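Local coordinates for protein prolyl endopeptidase (Myxococcus xanthus, PDB 2BKL) that probably cleaves oligopeptides on the carboxyl side of proline, and also of alanine, as a serine endopeptidase of the prolyl oligopeptidase family, at residues Pro4-Glu9 and Asp22-Leu27; Leu560-Tyr565 and Ala592-His597; Leu149-Val154 and Lys161-Glu166; Thr176-Gly181 and Ile204-Leu209. All blocks are in the same frame, centred on the assembly; numbering follows the deposited sequence.

Contact 1. Residues Pro4-Glu9 and Asp22-Leu27; sequences PATRAE and DPYRWL
Arg-7 lays its guanidinium over one face of the Trp-26 indole. The two planes are 27° apart, and CZ of Arg-7 sits 4.1 Å from the centroid of the five-membered ring of Trp-26, so the stack is also a cation-pi contact. The closest atom is NH2 of Arg-7, 3.4 Å from CD2 of Trp-26. At the indole edge, NE1 of Trp-26 donates to the backbone O of Arg-7 at 2.8 Å. One residue thus meets both the face and the edge of the ring. Leu-27 CD2 covers the opposite face. The guanidinium is held in turn by Glu-9: NE of Arg-7 reaches OE2 of Glu-9 at 3.0 Å in a salt bridge. Arg-7 NH1 has a second acidic partner, Glu-34. The backbone adds a nearly straight bond from Glu-9 N to Pro-23 O, 2.9 Å. Thr-6 crosses Tyr-24 at about a right angle, with CG2 of Thr-6 3.7 Å from CD1 of Tyr-24. A water joins Thr-6 O to the Tyr-24 hydroxyl. The contact joins the loops before strand 12-15 and after strand 18-21. Helix 33-51 packs against Trp-26, and helix 622-632 of the hydrolase part packs against Thr-6, Tyr-24 and Leu-27.

Contact 2. Residues Leu560-Tyr565 and Ala592-His597; sequences LDMVRY and AYSPYH
Leu-560 and Met-562 meet the turn at Ser-594 to Tyr-596 through their backbones: Tyr-596 N donates to Leu-560 O at 3.0 Å, and Met-562 N donates to the side chain of Ser-594. That second bond is 2.9 Å from Met-562 N to Ser-594 OG. Ser-594 OG stands anti to its own backbone N (chi1 177°), which turns it toward the loop 560-565. The same oxygen is hydrogen-bonded to His-597 ND1 at 2.7 Å; either could be the donor. This bond and a water on NE2 fix the rotation of the imidazole. Its CE1 edge then faces Asp-561, with CE1 of His-597 3.1 Å from OD1 of Asp-561. The carboxylate and ring planes are 80° apart. The water on His-597 NE2 also donates to Asp-561 OD2, which has a salt bridge to Lys-626. Asp-561 OD1 takes weak bonds from the backbone N of Val-563 and of Arg-564, so the carboxylate also bonds, weakly, within its own loop. Leu-560 CD2 lies 3.9 Å from Pro-595 CB, and the two side chains cross at about a right angle. Met-562 CG approaches Tyr-593 CE1 at 3.9 Å. Val-563 CG2 meets His-597 CE1 at 3.6 Å. The arrangement belongs to the alpha/beta-hydrolase domain. It joins the loop after strand 552-556 to the end of helix 584-593, and the side chain of Met-562 lies about 8 Å from the bound benzyloxycarbonyl-alanyl-proline, nearest atoms, in the active-site pocket.

Contact 3. Residues Leu149-Val154 and Lys161-Glu166; sequences LHVIDV and KVDVIE
Leu-149 and Ile-165 form a single antiparallel bridge, a hydrogen-bonded pair. Leu-149 N donates to Ile-165 O at 2.8 Å, and Ile-165 N donates back to Leu-149 O at 2.9 Å. Two CA-H...O contacts flank the bridge: Val-164 CA to Leu-149 O, and His-150 CA to Asp-163 O. CB of Leu-149 lies 4.2 Å from CB of Ile-165. His-150 and Val-164 lie side by side and point the same way, with CE1 of His-150 3.8 Å from CG1 of Val-164. On the other side of the strand, Val-151 CG2 touches Asp-163 CB at 3.7 Å.

Beyond the bridge the backbones part, and a water links them. It accepts from Val-151 N at 2.9 Å, donates to Asp-163 O at 2.8 Å and also meets His-150 ND1. Asp-163 is the centre of an inverse gamma turn, which bends the chain here. Its carboxylate is held from further out: OD1 is hydrogen-bonded to His-207 NE2 and Gly-210 N, and OD2 to Ser-160 OG. In the beta-propeller, strand 148-153 is the outermost strand of its sheet, beside strand 134-141. The returning loop 161-166 borders it and leads on to strand 174-175, while Leu-149, Val-151 and Ile-165 pack against strand 181-186.

Contact 4. Residues Thr176-Gly181 and Ile204-Leu209; sequences TPDSKG and IRYHTL. With SO4 (sulfate ion), chain F.
Thr-176 and Tyr-206 meet tip to tip, with OG1 of Thr-176 2.7 Å from OH of Tyr-206. The contact lies in one propeller blade, where the loop 176-181, which leads into strand 181-186, packs against strand 203-208. Thr-176 OG1 sits between its backbone N and carbonyl carbon (chi1 41°) and lies in the plane of the tyrosine ring, at its edge. Thr-176 OG1 donates to Asp-178 OD1 at 2.7 Å. Lys-180 N reaches the same carboxylate oxygen at 3.0 Å, from the opposite face of its plane; this closes an Asx turn. The other oxygen, Asp-178 OD2, takes a bond from a water that also meets Tyr-206 OH. A type I beta turn from Thr-176 to Ser-179 carries this network. The outer polar bond is Leu-209 N to Lys-180 O, 2.8 Å. A second water donates to Lys-180 O and to Leu-209 O.

Gly-181 pairs with Thr-208 as an antiparallel non-hydrogen-bonded pair, their CA atoms 4.2 Å apart. The backbones are close here, with Gly-181 CA 3.0 Å from His-207 O. The tyrosine ring passes by the glycine obliquely, and Tyr-206 OH lies 3.1 Å from Gly-181 C. CE1 of the ring also touches Thr-176 CG2. Leu-209 CB lies beside Lys-180 O, and the leucine packs against Phe-182 of strand 181-186. At the turn, a sulfate, probably from the crystallisation liquor, accepts from the backbone: its O2 is 2.9 Å from Asp-178 N.

From the N terminus, contact 1 closes the loop around strands 12-15 and 18-21. Contact 3 then closes a short return after strand 148-153, and contact 4 joins the turn and the start of strand 181-186 to the end of strand 203-208. Contact 2 comes last and closes the excursion through helices 575-578 and 584-593. The four follow in series; none nest or cross. In space they form two pairs. Contacts 1 and 2 touch where Tyr-596 OH meets Asp-22 and Tyr-24, tying the N-terminal segment to the hydrolase domain. Contacts 3 and 4 touch through Asp-163 and His-207, joining neighbouring propeller sheets. The centres of contacts 2 and 3 are about 42 Å apart.

Contact 1. Residues Pro4-Glu9 and Asp22-Leu27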
# COMPACT_ATOMS: atom_id res chain seq x y z
N PRO A 4 -0.60 32.52 -1.73
CA PRO A 4 0.79 32.97 -1.71
C PRO A 4 1.36 33.01 -3.12
O PRO A 4 1.13 32.08 -3.91
CB PRO A 4 1.52 31.91 -0.86
CG PRO A 4 0.42 31.12 -0.22
CD PRO A 4 -0.75 31.19 -1.10
N ALA A 5 2.05 34.09 -3.47
CA ALA A 5 2.70 34.17 -4.77
C ALA A 5 3.75 33.09 -4.91
O ALA A 5 4.42 32.72 -3.93
CB ALA A 5 3.33 35.53 -4.97
N THR A 6 3.90 32.57 -6.13
CA THR A 6 5.01 31.69 -6.47
C THR A 6 5.74 32.24 -7.67
O THR A 6 5.18 32.29 -8.79
CB THR A 6 4.53 30.25 -6.80
OG1 THR A 6 3.63 29.77 -5.78
CG2 THR A 6 5.73 29.31 -6.75
N ARG A 7 6.98 32.65 -7.45
CA ARG A 7 7.84 33.04 -8.55
C ARG A 7 8.02 31.89 -9.54
O ARG A 7 8.29 30.76 -9.13
CB ARG A 7 9.21 33.46 -7.99
CG ARG A 7 10.29 33.72 -9.05
CD ARG A 7 11.68 34.10 -8.48
NE ARG A 7 12.38 33.02 -7.74
CZ ARG A 7 12.35 32.86 -6.42
NH1 ARG A 7 11.63 33.68 -5.66
NH2 ARG A 7 13.05 31.88 -5.86
N ALA A 8 7.87 32.19 -10.82
CA ALA A 8 8.14 31.28 -11.91
C ALA A 8 9.45 31.71 -12.54
O ALA A 8 9.64 32.89 -12.84
CB ALA A 8 7.05 31.33 -12.95
N GLU A 9 10.36 30.76 -12.72
CA GLU A 9 11.65 31.01 -13.38
C GLU A 9 11.69 30.38 -14.77
O GLU A 9 10.82 29.62 -15.18
CB GLU A 9 12.79 30.51 -12.52
CG GLU A 9 12.83 31.14 -11.14
CD GLU A 9 13.96 30.66 -10.25
OE1 GLU A 9 14.45 29.53 -10.42
OE2 GLU A 9 14.36 31.42 -9.33
N ASP A 22 10.90 23.87 -16.53
CA ASP A 22 10.72 23.55 -15.12
C ASP A 22 10.59 24.88 -14.34
O ASP A 22 11.51 25.27 -13.63
CB ASP A 22 11.87 22.69 -14.62
CG ASP A 22 11.58 21.92 -13.36
OD1 ASP A 22 10.67 22.29 -12.56
OD2 ASP A 22 12.26 20.91 -13.09
N PRO A 23 9.49 25.58 -14.50
CA PRO A 23 9.38 26.93 -13.93
C PRO A 23 9.49 26.99 -12.43
O PRO A 23 9.92 28.02 -11.89
CB PRO A 23 8.00 27.41 -14.41
CG PRO A 23 7.29 26.21 -14.84
CD PRO A 23 8.31 25.22 -15.30
N TYR A 24 9.13 25.91 -11.74
CA TYR A 24 9.11 25.90 -10.29
C TYR A 24 10.19 24.99 -9.70
O TYR A 24 10.09 24.56 -8.57
CB TYR A 24 7.70 25.51 -9.81
CG TYR A 24 6.68 26.47 -10.34
CD1 TYR A 24 6.67 27.79 -9.95
CD2 TYR A 24 5.79 26.08 -11.33
CE1 TYR A 24 5.76 28.69 -10.47
CE2 TYR A 24 4.89 26.98 -11.88
CZ TYR A 24 4.87 28.29 -11.43
OH TYR A 24 3.98 29.18 -11.99
N ARG A 25 11.26 24.77 -10.45
CA ARG A 25 12.45 24.06 -9.97
C ARG A 25 12.91 24.50 -8.57
O ARG A 25 13.33 23.67 -7.76
CB ARG A 25 13.58 24.23 -10.99
CG ARG A 25 14.94 23.68 -10.56
CD ARG A 25 15.00 22.18 -10.44
NE ARG A 25 14.73 21.56 -11.71
CZ ARG A 25 15.57 21.48 -12.73
NH1 ARG A 25 16.84 21.87 -12.60
NH2 ARG A 25 15.19 20.96 -13.88
N TRP A 26 12.82 25.79 -8.27
CA TRP A 26 13.30 26.30 -7.00
C TRP A 26 12.59 25.72 -5.79
O TRP A 26 13.16 25.67 -4.71
CB TRP A 26 13.30 27.85 -6.99
CG TRP A 26 11.96 28.52 -6.86
CD1 TRP A 26 11.11 28.88 -7.87
CD2 TRP A 26 11.35 28.95 -5.65
NE1 TRP A 26 9.99 29.49 -7.35
CE2 TRP A 26 10.11 29.56 -5.99
CE3 TRP A 26 11.70 28.88 -4.30
CZ2 TRP A 26 9.25 30.08 -5.02
CZ3 TRP A 26 10.83 29.40 -3.35
CH2 TRP A 26 9.62 29.99 -3.72
N LEU A 27 11.35 25.26 -5.98
CA LEU A 27 10.61 24.63 -4.90
C LEU A 27 11.05 23.23 -4.55
O LEU A 27 10.57 22.66 -3.56
CB LEU A 27 9.12 24.57 -5.24
CG LEU A 27 8.40 25.91 -5.33
CD1 LEU A 27 7.02 25.72 -5.87
CD2 LEU A 27 8.33 26.55 -3.96
O HOH W 1 3.90 31.68 -11.13
O HOH W 2 12.52 27.59 -10.53

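Contact 2. Residues Leu560-Tyr565 and Ala592-His597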
# COMPACT_ATOMS: atom_id res chain seq x y z
N LEU A 560 4.30 13.55 -9.58
CA LEU A 560 3.76 14.42 -10.62
C LEU A 560 4.78 14.94 -11.63
O LEU A 560 4.39 15.23 -12.75
CB LEU A 560 2.93 15.58 -10.03
CG LEU A 560 1.74 15.18 -9.18
CD1 LEU A 560 1.24 16.28 -8.29
CD2 LEU A 560 0.62 14.65 -10.02
N ASP A 561 6.05 15.12 -11.25
CA ASP A 561 7.11 15.40 -12.22
C ASP A 561 7.79 14.08 -12.55
O ASP A 561 8.64 13.58 -11.79
CB ASP A 561 8.13 16.42 -11.69
CG ASP A 561 9.23 16.72 -12.66
OD1 ASP A 561 9.43 15.94 -13.62
OD2 ASP A 561 9.96 17.75 -12.49
N MET A 562 7.36 13.47 -13.65
CA MET A 562 7.82 12.12 -13.99
C MET A 562 9.12 12.14 -14.78
O MET A 562 9.70 11.11 -15.04
CB MET A 562 6.73 11.35 -14.72
CG MET A 562 5.50 11.17 -13.87
SD MET A 562 5.79 10.25 -12.34
CE MET A 562 6.27 8.69 -12.93
N VAL A 563 9.59 13.33 -15.16
CA VAL A 563 10.89 13.49 -15.78
C VAL A 563 11.99 13.47 -14.72
O VAL A 563 13.12 13.09 -15.01
CB VAL A 563 10.92 14.78 -16.63
CG1 VAL A 563 12.30 15.05 -17.19
CG2 VAL A 563 9.87 14.70 -17.74
N ARG A 564 11.66 13.88 -13.49
CA ARG A 564 12.66 13.99 -12.43
C ARG A 564 12.40 13.09 -11.20
O ARG A 564 13.17 13.10 -10.25
CB ARG A 564 12.81 15.43 -11.97
CG ARG A 564 13.34 16.34 -13.03
CD ARG A 564 13.45 17.79 -12.65
NE ARG A 564 14.28 18.08 -11.49
CZ ARG A 564 15.62 18.12 -11.49
NH1 ARG A 564 16.32 17.77 -12.58
NH2 ARG A 564 16.25 18.48 -10.38
N TYR A 565 11.34 12.30 -11.20
CA TYR A 565 10.97 11.56 -9.98
C TYR A 565 12.09 10.63 -9.46
O TYR A 565 12.19 10.41 -8.26
CB TYR A 565 9.66 10.78 -10.16
CG TYR A 565 9.89 9.41 -10.76
CD1 TYR A 565 9.99 9.23 -12.14
CD2 TYR A 565 10.12 8.29 -9.95
CE1 TYR A 565 10.25 7.97 -12.70
CE2 TYR A 565 10.40 7.03 -10.51
CZ TYR A 565 10.47 6.88 -11.85
OH TYR A 565 10.76 5.65 -12.36
N ALA A 592 5.36 12.43 -22.06
CA ALA A 592 4.05 12.56 -22.68
C ALA A 592 2.92 12.64 -21.67
O ALA A 592 1.90 13.24 -21.95
CB ALA A 592 3.83 11.43 -23.63
N TYR A 593 3.09 12.03 -20.50
CA TYR A 593 2.04 12.10 -19.47
C TYR A 593 2.35 12.85 -18.17
O TYR A 593 1.42 13.12 -17.42
CB TYR A 593 1.47 10.71 -19.14
CG TYR A 593 2.38 9.73 -18.38
CD1 TYR A 593 2.60 9.88 -17.01
CD2 TYR A 593 2.94 8.62 -19.00
CE1 TYR A 593 3.35 8.96 -16.30
CE2 TYR A 593 3.70 7.72 -18.31
CZ TYR A 593 3.91 7.87 -16.96
OH TYR A 593 4.64 6.94 -16.26
N SER A 594 3.62 13.16 -17.91
CA SER A 594 4.12 13.82 -16.68
C SER A 594 3.22 15.00 -16.32
O SER A 594 3.19 15.99 -17.06
CB SER A 594 5.54 14.30 -16.93
OG SER A 594 6.05 14.99 -15.79
N PRO A 595 2.36 14.89 -15.32
CA PRO A 595 1.35 15.93 -15.11
C PRO A 595 1.91 17.34 -14.96
O PRO A 595 1.31 18.30 -15.44
CB PRO A 595 0.62 15.45 -13.84
CG PRO A 595 0.73 13.97 -13.97
CD PRO A 595 2.12 13.70 -14.47
N TYR A 596 3.04 17.47 -14.27
CA TYR A 596 3.66 18.77 -14.04
C TYR A 596 3.99 19.49 -15.34
O TYR A 596 3.99 20.71 -15.37
CB TYR A 596 4.91 18.59 -13.21
CG TYR A 596 5.76 19.82 -13.05
CD1 TYR A 596 5.30 20.94 -12.39
CD2 TYR A 596 7.04 19.86 -13.57
CE1 TYR A 596 6.09 22.06 -12.23
CE2 TYR A 596 7.84 21.00 -13.42
CZ TYR A 596 7.35 22.07 -12.74
OH TYR A 596 8.23 23.13 -12.59
N HIS A 597 4.24 18.72 -16.41
CA HIS A 597 4.59 19.27 -17.72
C HIS A 597 3.41 19.43 -18.66
O HIS A 597 3.59 19.76 -19.84
CB HIS A 597 5.67 18.41 -18.38
CG HIS A 597 6.91 18.35 -17.57
ND1 HIS A 597 7.18 17.32 -16.68
CD2 HIS A 597 7.97 19.20 -17.49
CE1 HIS A 597 8.33 17.56 -16.08
NE2 HIS A 597 8.84 18.68 -16.56
O HOH W 3 11.12 18.90 -14.77

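Contact 3. Residues Leu149-Val154 and Lys161-Glu166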
# COMPACT_ATOMS: atom_id res chain seq x y z
N LEU A 149 15.15 -0.94 14.83
CA LEU A 149 14.70 -2.18 15.48
C LEU A 149 15.08 -2.22 16.95
O LEU A 149 16.19 -1.84 17.33
CB LEU A 149 15.31 -3.39 14.77
CG LEU A 149 15.03 -3.52 13.27
CD1 LEU A 149 15.73 -4.71 12.70
CD2 LEU A 149 13.49 -3.56 13.03
N HIS A 150 14.14 -2.70 17.75
CA HIS A 150 14.29 -2.94 19.18
C HIS A 150 13.81 -4.33 19.50
O HIS A 150 13.12 -5.00 18.70
CB HIS A 150 13.44 -1.93 19.95
CG HIS A 150 13.97 -0.54 19.88
ND1 HIS A 150 14.85 -0.03 20.81
CD2 HIS A 150 13.76 0.45 18.98
CE1 HIS A 150 15.14 1.22 20.50
NE2 HIS A 150 14.52 1.53 19.38
N VAL A 151 14.13 -4.81 20.70
CA VAL A 151 13.62 -6.07 21.19
C VAL A 151 13.12 -5.88 22.59
O VAL A 151 13.79 -5.25 23.42
CB VAL A 151 14.72 -7.18 21.17
CG1 VAL A 151 14.17 -8.50 21.73
CG2 VAL A 151 15.32 -7.37 19.81
N ILE A 152 11.94 -6.44 22.88
CA ILE A 152 11.36 -6.42 24.21
C ILE A 152 11.27 -7.83 24.74
O ILE A 152 10.91 -8.77 24.00
CB ILE A 152 9.97 -5.71 24.23
CG1 ILE A 152 9.44 -5.63 25.65
CG2 ILE A 152 8.98 -6.37 23.26
CD1 ILE A 152 8.23 -4.69 25.83
N ASP A 153 11.56 -7.99 26.02
CA ASP A 153 11.35 -9.23 26.74
C ASP A 153 9.90 -9.29 27.21
O ASP A 153 9.46 -8.41 27.93
CB ASP A 153 12.31 -9.29 27.92
CG ASP A 153 12.16 -10.54 28.73
OD1 ASP A 153 12.65 -11.60 28.26
OD2 ASP A 153 11.51 -10.56 29.81
N VAL A 154 9.16 -10.31 26.79
CA VAL A 154 7.72 -10.36 27.01
C VAL A 154 7.36 -10.49 28.50
O VAL A 154 6.51 -9.75 28.98
CB VAL A 154 7.09 -11.52 26.17
CG1 VAL A 154 5.60 -11.72 26.49
CG2 VAL A 154 7.25 -11.22 24.69
N LYS A 161 18.72 -2.90 25.84
CA LYS A 161 19.57 -1.76 25.56
C LYS A 161 20.66 -2.11 24.54
O LYS A 161 21.25 -1.21 23.95
CB LYS A 161 20.19 -1.24 26.85
CG LYS A 161 19.24 -0.35 27.64
CD LYS A 161 18.26 -1.14 28.49
CE LYS A 161 17.19 -0.25 29.12
NZ LYS A 161 15.79 -0.55 28.63
N VAL A 162 20.94 -3.39 24.35
CA VAL A 162 21.95 -3.84 23.41
C VAL A 162 21.37 -4.09 22.01
O VAL A 162 22.01 -3.76 21.01
CB VAL A 162 22.63 -5.11 23.94
CG1 VAL A 162 23.68 -5.61 22.95
CG2 VAL A 162 23.24 -4.81 25.29
N ASP A 163 20.17 -4.65 21.93
CA ASP A 163 19.60 -5.08 20.66
C ASP A 163 18.82 -3.91 20.06
O ASP A 163 17.59 -3.86 20.07
CB ASP A 163 18.69 -6.29 20.87
CG ASP A 163 19.39 -7.41 21.61
OD1 ASP A 163 20.40 -7.91 21.07
OD2 ASP A 163 19.00 -7.83 22.72
N VAL A 164 19.57 -2.97 19.53
CA VAL A 164 19.01 -1.76 18.96
C VAL A 164 19.73 -1.56 17.64
O VAL A 164 20.96 -1.44 17.61
CB VAL A 164 19.24 -0.53 19.85
CG1 VAL A 164 18.69 0.73 19.16
CG2 VAL A 164 18.63 -0.73 21.24
N ILE A 165 18.99 -1.57 16.54
CA ILE A 165 19.59 -1.55 15.23
C ILE A 165 18.99 -0.46 14.35
O ILE A 165 17.82 -0.54 13.92
CB ILE A 165 19.45 -2.93 14.54
CG1 ILE A 165 19.81 -4.11 15.46
CG2 ILE A 165 20.30 -2.96 13.31
CD1 ILE A 165 19.54 -5.46 14.85
N GLU A 166 19.76 0.59 14.08
CA GLU A 166 19.34 1.59 13.11
C GLU A 166 19.44 1.02 11.68
O GLU A 166 20.03 -0.02 11.44
CB GLU A 166 20.13 2.90 13.29
CG GLU A 166 19.91 3.50 14.68
CD GLU A 166 20.38 4.95 14.86
OE1 GLU A 166 20.58 5.67 13.87
OE2 GLU A 166 20.52 5.36 16.04
O HOH W 4 15.85 -2.86 22.05

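Contact 4. Residues Thr176-Gly181 and Ile204-Leu209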
# COMPACT_ATOMS: atom_id res chain seq x y z
N THR A 176 15.31 -17.32 14.12
CA THR A 176 15.66 -18.74 14.02
C THR A 176 14.88 -19.56 15.04
O THR A 176 14.43 -19.02 16.04
CB THR A 176 17.16 -18.95 14.16
OG1 THR A 176 17.69 -18.12 15.20
CG2 THR A 176 17.88 -18.49 12.89
N PRO A 177 14.70 -20.85 14.79
CA PRO A 177 13.93 -21.71 15.72
C PRO A 177 14.43 -21.71 17.17
O PRO A 177 13.61 -21.96 18.07
CB PRO A 177 14.06 -23.10 15.09
CG PRO A 177 14.52 -22.94 13.72
CD PRO A 177 15.11 -21.57 13.58
N ASP A 178 15.71 -21.43 17.41
CA ASP A 178 16.26 -21.37 18.77
C ASP A 178 15.95 -20.08 19.52
O ASP A 178 16.30 -19.95 20.69
CB ASP A 178 17.77 -21.61 18.75
CG ASP A 178 18.55 -20.58 17.91
OD1 ASP A 178 17.96 -19.56 17.47
OD2 ASP A 178 19.78 -20.74 17.67
N SER A 179 15.29 -19.14 18.83
CA SER A 179 14.93 -17.84 19.39
C SER A 179 16.15 -17.05 19.88
O SER A 179 16.00 -16.11 20.68
CB SER A 179 13.91 -17.97 20.54
OG SER A 179 12.72 -18.54 20.07
N LYS A 180 17.32 -17.37 19.35
CA LYS A 180 18.56 -16.74 19.80
C LYS A 180 18.95 -15.51 18.97
O LYS A 180 19.86 -14.77 19.36
CB LYS A 180 19.70 -17.75 19.80
CG LYS A 180 19.53 -18.82 20.89
CD LYS A 180 20.82 -19.48 21.31
CE LYS A 180 20.63 -20.46 22.47
NZ LYS A 180 19.92 -19.83 23.63
N GLY A 181 18.24 -15.27 17.88
CA GLY A 181 18.52 -14.12 17.03
C GLY A 181 17.67 -14.19 15.77
O GLY A 181 16.78 -15.06 15.62
N ILE A 204 21.59 -8.38 3.85
CA ILE A 204 21.01 -9.29 4.82
C ILE A 204 22.03 -9.58 5.91
O ILE A 204 23.16 -9.92 5.58
CB ILE A 204 20.56 -10.61 4.18
CG1 ILE A 204 19.68 -10.38 2.95
CG2 ILE A 204 19.86 -11.50 5.23
CD1 ILE A 204 18.44 -9.56 3.15
N ARG A 205 21.63 -9.37 7.17
CA ARG A 205 22.47 -9.63 8.33
C ARG A 205 21.77 -10.58 9.31
O ARG A 205 20.58 -10.82 9.19
CB ARG A 205 22.85 -8.33 9.03
CG ARG A 205 23.63 -7.38 8.10
CD ARG A 205 24.59 -6.46 8.84
NE ARG A 205 23.92 -5.70 9.88
CZ ARG A 205 24.55 -4.82 10.68
NH1 ARG A 205 25.85 -4.58 10.50
NH2 ARG A 205 23.88 -4.18 11.63
N TYR A 206 22.53 -11.13 10.24
CA TYR A 206 21.99 -11.95 11.33
C TYR A 206 22.37 -11.28 12.62
O TYR A 206 23.56 -11.02 12.87
CB TYR A 206 22.49 -13.39 11.34
CG TYR A 206 21.80 -14.22 12.40
CD1 TYR A 206 20.59 -14.80 12.15
CD2 TYR A 206 22.35 -14.40 13.66
CE1 TYR A 206 19.91 -15.54 13.12
CE2 TYR A 206 21.68 -15.14 14.64
CZ TYR A 206 20.47 -15.71 14.35
OH TYR A 206 19.82 -16.44 15.33
N HIS A 207 21.39 -11.01 13.46
CA HIS A 207 21.64 -10.41 14.76
C HIS A 207 21.45 -11.49 15.83
O HIS A 207 20.38 -12.08 15.95
CB HIS A 207 20.70 -9.26 15.06
CG HIS A 207 20.95 -8.68 16.40
ND1 HIS A 207 22.19 -8.21 16.76
CD2 HIS A 207 20.17 -8.58 17.50
CE1 HIS A 207 22.15 -7.81 18.02
NE2 HIS A 207 20.94 -8.02 18.50
N THR A 208 22.51 -11.75 16.59
CA THR A 208 22.42 -12.62 17.76
C THR A 208 22.00 -11.78 18.97
O THR A 208 22.64 -10.76 19.27
CB THR A 208 23.78 -13.28 18.01
OG1 THR A 208 24.12 -14.17 16.92
CG2 THR A 208 23.73 -14.17 19.29
N LEU A 209 20.92 -12.15 19.64
CA LEU A 209 20.44 -11.37 20.78
C LEU A 209 21.51 -11.27 21.83
O LEU A 209 22.19 -12.27 22.14
CB LEU A 209 19.22 -12.02 21.44
CG LEU A 209 17.86 -12.00 20.76
CD1 LEU A 209 16.76 -12.41 21.76
CD2 LEU A 209 17.55 -10.65 20.16
S SO4 F . 18.50 -23.02 14.74
O1 SO4 F . 19.90 -22.63 14.90
O2 SO4 F . 17.74 -22.03 15.46
O3 SO4 F . 18.21 -23.17 13.31
O4 SO4 F . 18.26 -24.33 15.39
O HOH W 5 21.40 -18.65 16.56
O HOH W 6 21.22 -14.86 21.73